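Local coordinates for hypothetical protein (PDB 2O62), which is of unknown function but joins two antiparallel beta-sheet domains of calycin type, the second related to an ATP synthase biogenesis factor, at residues 7-10 with 11-14; 153-156 with 157-161; 22-25 with 26-30. All coordinates share one frame; numbering follows the deposited sequence.

Overall arrangement
Interactions 1 and 3 belong to the N-terminal part, at the two ends of strand 14-23, and interaction 2 to the C-terminal barrel. Residues 7-14 deliver the chain into that strand and 22-30 turn it back, with centres about 30 Å apart. Interaction 2 closes the first hairpin of the barrel, yet its nearest atoms are about 7 Å from those of interaction 1. Strand 71-73 lies between them: C8, F9 and N12 meet F73, while I154 and L158 meet L72. Interactions 2 and 3 are on opposite sides of the chain's centre. No active site is known; a glycerol, probably from the crystallisation liquor, lies about 5 Å from the side chain of T153, and likewise near that of P25.

Interaction 1: 7-10 with 11-14; sequences ECFL and QNLG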
# COMPACT_ATOMS: atom_id res chain seq x y z
N GLU A 7 20.60 0.38 0.42
CA GLU A 7 20.63 1.40 1.45
C GLU A 7 19.23 1.81 1.89
O GLU A 7 19.00 2.05 3.07
CB GLU A 7 21.43 2.60 0.98
CG GLU A 7 22.90 2.25 0.92
CD GLU A 7 23.72 3.14 -0.03
OE1 GLU A 7 23.13 3.93 -0.81
OE2 GLU A 7 24.97 3.01 0.01
N CYS A 8 18.30 1.90 0.94
CA CYS A 8 16.90 2.15 1.28
C CYS A 8 16.32 1.06 2.15
O CYS A 8 15.63 1.31 3.14
CB CYS A 8 16.04 2.27 0.03
SG CYS A 8 16.42 3.63 -1.07
N PHE A 9 16.59 -0.18 1.77
CA PHE A 9 16.17 -1.34 2.54
C PHE A 9 16.67 -1.22 3.97
O PHE A 9 15.90 -1.44 4.89
CB PHE A 9 16.64 -2.61 1.84
CG PHE A 9 16.48 -3.88 2.63
CD1 PHE A 9 15.33 -4.17 3.32
CD2 PHE A 9 17.49 -4.83 2.59
CE1 PHE A 9 15.17 -5.37 4.00
CE2 PHE A 9 17.37 -6.03 3.27
CZ PHE A 9 16.19 -6.31 3.98
N LEU A 10 17.93 -0.85 4.16
CA LEU A 10 18.48 -0.71 5.50
C LEU A 10 17.79 0.30 6.41
O LEU A 10 17.95 0.25 7.63
CB LEU A 10 19.97 -0.37 5.41
CG LEU A 10 20.84 -1.42 4.74
CD1 LEU A 10 22.30 -0.93 4.72
CD2 LEU A 10 20.78 -2.77 5.43
N GLN A 11 17.01 1.22 5.84
CA GLN A 11 16.17 2.10 6.64
C GLN A 11 15.17 1.35 7.51
O GLN A 11 14.61 1.94 8.45
CB GLN A 11 15.41 3.11 5.75
CG GLN A 11 16.32 4.13 5.05
CD GLN A 11 17.15 4.90 6.06
OE1 GLN A 11 18.35 4.72 6.16
NE2 GLN A 11 16.49 5.69 6.87
N ASN A 12 14.87 0.11 7.16
CA ASN A 12 13.96 -0.73 7.92
C ASN A 12 14.63 -1.47 9.11
O ASN A 12 13.96 -2.23 9.84
CB ASN A 12 13.31 -1.78 7.01
CG ASN A 12 12.31 -1.17 6.03
OD1 ASN A 12 11.21 -0.98 6.40
ND2 ASN A 12 12.73 -0.84 4.80
N LEU A 13 15.95 -1.35 9.30
CA LEU A 13 16.55 -2.13 10.37
C LEU A 13 15.90 -1.73 11.72
O LEU A 13 15.65 -0.54 11.98
CB LEU A 13 18.03 -1.92 10.45
CG LEU A 13 18.80 -2.39 9.26
CD1 LEU A 13 20.28 -2.20 9.54
CD2 LEU A 13 18.51 -3.86 9.00
N GLY A 14 15.69 -2.72 12.58
CA GLY A 14 15.12 -2.50 13.91
C GLY A 14 14.25 -3.67 14.33
O GLY A 14 14.25 -4.72 13.69
O HOH W 1 20.07 3.64 4.73
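The carboxamide of N12 presents an edge to the main chain of F9: F9 O lies almost in the amide plane and receives ND2 at 3.2 Å. The same oxygen also takes N12 N at 2.9 Å, from the same face of its carbonyl plane, so two N-H groups of one residue grip it. With CG beside its own backbone N (chi1 -71°), the asparagine folds back toward F9 O. Its ND2 stands obliquely to the F9 ring, 4.5 Å from CD1, and that ring meets W6 edge-to-face and F73 at about 45°. The amide is held from outside as well: OD1 accepts from R104 and ND2 has a second acceptor in G77 O.

L13 N closes a type I turn onto L10 O at 3.1 Å. L10 and L13 run side by side, CD2 to CD1 4.2 Å, branched apolar side chains suited to packing on V48. On the solvent side, Q11 bends so that OE1 shares a water with E7 O. G14 adopts backbone angles that would jam a side chain against the preceding carbonyl. A short helix and turn before a strand starting G-x-W, with W16 NE1 on N12 O, recalls the N-terminal signature of the calycins.

Interaction 2: 153-156 with 157-161; sequences TIYR and DLRPP
Y155 and R159 make the central contact, a stack in which the guanidinium lies on one face of the phenol ring with the planes 18° apart. R159 CZ is 4.0 Å from the ring centroid, a cation-pi arrangement, and CD adds a CH-pi contact over the same face. NE is displaced toward the rim and comes within 3.5 Å of Y155 CG. A bend at chi3 (80°) turns the end of the arginine flat over the ring, a pose open to arginine, whose flat guanidinium ends a flexible aliphatic chain.

A salt bridge to D157 helps to hold this pose. R159 NE binds the syn lone pair of D157 OD1 at 3.1 Å, in the guanidinium plane, while the NH2 bond to OD2 is weak. OD1 also accepts R159 N at 3.1 Å from the anti side, tilted out of the carboxylate plane, closing an Asx turn; one aspartate oxygen thus fixes both backbone and side chain of the arginine.

Among backbone bonds, L158 N reaches Y155 O at 3.0 Å in a type I turn, and a water links Y155 N to R159 O.

Apolar packing is slight: I154 CG2 meets P161 CB at 4.1 Å.

The loop connects strand 145-155 to strand 162-172, where D162 binds the Y155 hydroxyl. Strand 259-269 flanks the other side, T153 OG1 bonding T263 and R156 reaching W259 O, while I154 and L158 touch L72 of strand 71-73.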
# COMPACT_ATOMS: atom_id res chain seq x y z
N THR A 153 7.71 8.51 -8.61
CA THR A 153 7.59 7.23 -9.31
C THR A 153 8.99 6.75 -9.55
O THR A 153 9.85 7.46 -10.13
CB THR A 153 6.79 7.32 -10.65
OG1 THR A 153 5.45 7.81 -10.38
CG2 THR A 153 6.71 5.93 -11.33
N ILE A 154 9.21 5.52 -9.09
CA ILE A 154 10.44 4.80 -9.37
C ILE A 154 10.18 3.56 -10.24
O ILE A 154 9.07 3.05 -10.31
CB ILE A 154 11.16 4.39 -8.06
CG1 ILE A 154 10.29 3.53 -7.17
CG2 ILE A 154 11.64 5.63 -7.30
CD1 ILE A 154 11.04 3.09 -5.91
N TYR A 155 11.25 3.09 -10.88
CA TYR A 155 11.16 2.12 -11.98
C TYR A 155 12.03 0.93 -11.68
O TYR A 155 13.02 1.04 -10.99
CB TYR A 155 11.56 2.76 -13.31
CG TYR A 155 10.62 3.92 -13.61
CD1 TYR A 155 9.42 3.72 -14.26
CD2 TYR A 155 10.97 5.22 -13.27
CE1 TYR A 155 8.55 4.77 -14.52
CE2 TYR A 155 10.13 6.28 -13.53
CZ TYR A 155 8.91 6.05 -14.17
OH TYR A 155 8.04 7.08 -14.43
N ARG A 156 11.65 -0.21 -12.24
CA ARG A 156 12.41 -1.43 -12.07
C ARG A 156 13.75 -1.46 -12.69
O ARG A 156 14.62 -2.15 -12.19
CB ARG A 156 11.65 -2.58 -12.66
CG ARG A 156 10.41 -2.87 -11.96
CD ARG A 156 9.79 -4.02 -12.66
NE ARG A 156 10.76 -5.09 -12.83
CZ ARG A 156 10.63 -6.06 -13.72
NH1 ARG A 156 9.56 -6.12 -14.51
NH2 ARG A 156 11.57 -6.98 -13.82
N ASP A 157 13.91 -0.75 -13.81
CA ASP A 157 15.20 -0.60 -14.46
C ASP A 157 16.04 0.43 -13.74
O ASP A 157 17.15 0.71 -14.14
CB ASP A 157 15.03 -0.24 -15.95
CG ASP A 157 14.03 0.88 -16.19
OD1 ASP A 157 13.95 1.79 -15.35
OD2 ASP A 157 13.33 0.85 -17.23
N LEU A 158 15.50 1.01 -12.68
CA LEU A 158 16.23 1.95 -11.85
C LEU A 158 16.73 3.19 -12.63
O LEU A 158 17.62 3.90 -12.15
CB LEU A 158 17.36 1.22 -11.09
CG LEU A 158 16.88 0.10 -10.15
CD1 LEU A 158 18.07 -0.55 -9.46
CD2 LEU A 158 15.90 0.62 -9.12
N ARG A 159 16.11 3.42 -13.80
CA ARG A 159 16.16 4.70 -14.54
C ARG A 159 15.71 5.78 -13.57
O ARG A 159 15.05 5.46 -12.57
CB ARG A 159 15.19 4.70 -15.73
CG ARG A 159 13.83 5.28 -15.37
CD ARG A 159 12.84 5.27 -16.52
NE ARG A 159 12.23 3.96 -16.70
CZ ARG A 159 11.14 3.72 -17.42
NH1 ARG A 159 10.49 4.70 -18.03
NH2 ARG A 159 10.67 2.47 -17.49
N PRO A 160 16.01 7.05 -13.87
CA PRO A 160 15.82 8.08 -12.85
C PRO A 160 14.35 8.28 -12.45
O PRO A 160 13.47 8.13 -13.28
CB PRO A 160 16.38 9.35 -13.49
CG PRO A 160 17.14 8.90 -14.70
CD PRO A 160 16.53 7.60 -15.13
N PRO A 161 14.09 8.56 -11.17
CA PRO A 161 12.71 8.75 -10.75
C PRO A 161 12.04 9.94 -11.39
O PRO A 161 12.72 10.90 -11.74
CB PRO A 161 12.85 8.99 -9.23
CG PRO A 161 14.17 8.42 -8.88
CD PRO A 161 15.03 8.64 -10.05
O HOH W 2 13.64 4.81 -10.62

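Interaction 3: 22-25 with 26-30; sequences NFSP and EGTLL
S24 and T28 meet because the serine's first torsion (chi1 77°) puts OG between its own N and carbonyl carbon, directed into the turn. From there OG accepts T28 N at 3.1 Å and, less closely, E26 N at 3.3 Å. L29 turns CG away from its own N (chi1 176°), and the further turn at chi2 lays CD1 over one face of the F23 ring, 4.1 Å from the centroid and offset toward the rim. This CH-pi contact is joined by F23 CE2 against L29 CB at 3.8 Å, and G27 O lies at the ring's edge. F23 and L29 face each other as an antiparallel non-hydrogen-bonded pair, so their side chains share one side of the sheet; the phenylalanine is buried and also packs on L122.

One water is bound by S24 OG, E26 OE1 and T28 OG1. With an alanine in place of S24, the amides of E26 and T28 would probably be left without this acceptor inside the turn, and the water would lose one of its three ties.

Backbone bonds frame the rest. L30 N meets N22 O at 2.7 Å, nearly in line with the carbonyl. P25, its phi fixed by the ring, suits the second place of the type I turn from S24 to G27, and G27 takes a positive phi (89°) that a side chain would strain. P25 O bonds Q211 and touches the C-terminal barrel there. With G27 N on S24 O at 2.9 Å, S24 N on T28 O at 2.8 Å and a positive-phi glycine in bulge position 1, this is the type I turn plus G1 beta bulge of a beta hairpin, here joining strands 14-23 and 29-42, with the bond from T28 N to S24 OG as an addition.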
# COMPACT_ATOMS: atom_id res chain seq x y z
N ASN A 22 -5.59 -10.63 9.14
CA ASN A 22 -6.33 -10.96 7.92
C ASN A 22 -7.73 -10.44 7.99
O ASN A 22 -8.45 -10.77 8.91
CB ASN A 22 -6.42 -12.46 7.75
CG ASN A 22 -5.07 -13.10 7.63
OD1 ASN A 22 -4.11 -12.48 7.18
ND2 ASN A 22 -4.98 -14.35 8.04
N PHE A 23 -8.07 -9.69 6.96
CA PHE A 23 -9.38 -9.11 6.76
C PHE A 23 -10.05 -9.69 5.53
O PHE A 23 -9.39 -10.01 4.52
CB PHE A 23 -9.24 -7.60 6.57
CG PHE A 23 -8.92 -6.86 7.81
CD1 PHE A 23 -7.62 -6.68 8.21
CD2 PHE A 23 -9.93 -6.35 8.61
CE1 PHE A 23 -7.31 -6.00 9.38
CE2 PHE A 23 -9.62 -5.67 9.80
CZ PHE A 23 -8.27 -5.50 10.16
N SER A 24 -11.38 -9.76 5.57
CA SER A 24 -12.18 -10.07 4.39
C SER A 24 -12.20 -8.86 3.43
O SER A 24 -11.84 -7.74 3.82
CB SER A 24 -13.61 -10.41 4.80
OG SER A 24 -14.34 -9.24 5.11
N PRO A 25 -12.63 -9.09 2.17
CA PRO A 25 -12.75 -7.96 1.22
C PRO A 25 -13.80 -6.90 1.61
O PRO A 25 -13.81 -5.83 1.01
CB PRO A 25 -13.16 -8.65 -0.08
CG PRO A 25 -12.79 -10.07 0.08
CD PRO A 25 -12.99 -10.37 1.54
N GLU A 26 -14.65 -7.19 2.60
CA GLU A 26 -15.56 -6.19 3.18
C GLU A 26 -15.03 -5.57 4.49
O GLU A 26 -15.73 -4.82 5.13
CB GLU A 26 -16.95 -6.76 3.43
CG GLU A 26 -17.60 -7.40 2.21
CD GLU A 26 -16.99 -8.77 1.83
OE1 GLU A 26 -16.73 -9.62 2.73
OE2 GLU A 26 -16.77 -9.01 0.62
N GLY A 27 -13.79 -5.88 4.90
CA GLY A 27 -13.19 -5.25 6.05
C GLY A 27 -13.42 -5.89 7.39
O GLY A 27 -13.21 -5.25 8.44
N THR A 28 -13.85 -7.16 7.38
CA THR A 28 -14.10 -7.90 8.60
C THR A 28 -12.82 -8.55 9.04
O THR A 28 -12.15 -9.18 8.23
CB THR A 28 -15.15 -9.01 8.37
OG1 THR A 28 -16.39 -8.42 7.97
CG2 THR A 28 -15.35 -9.84 9.62
N LEU A 29 -12.45 -8.37 10.32
CA LEU A 29 -11.25 -9.01 10.85
C LEU A 29 -11.51 -10.50 11.02
O LEU A 29 -12.41 -10.90 11.76
CB LEU A 29 -10.83 -8.39 12.20
CG LEU A 29 -9.62 -9.04 12.90
CD1 LEU A 29 -8.39 -8.93 12.02
CD2 LEU A 29 -9.40 -8.43 14.28
N LEU A 30 -10.69 -11.32 10.38
CA LEU A 30 -10.85 -12.75 10.45
C LEU A 30 -9.84 -13.40 11.37
O LEU A 30 -10.20 -14.30 12.14
CB LEU A 30 -10.70 -13.36 9.05
CG LEU A 30 -11.68 -12.81 7.99
CD1 LEU A 30 -11.41 -13.41 6.61
CD2 LEU A 30 -13.10 -13.06 8.43
O HOH W 3 -17.12 -9.93 5.50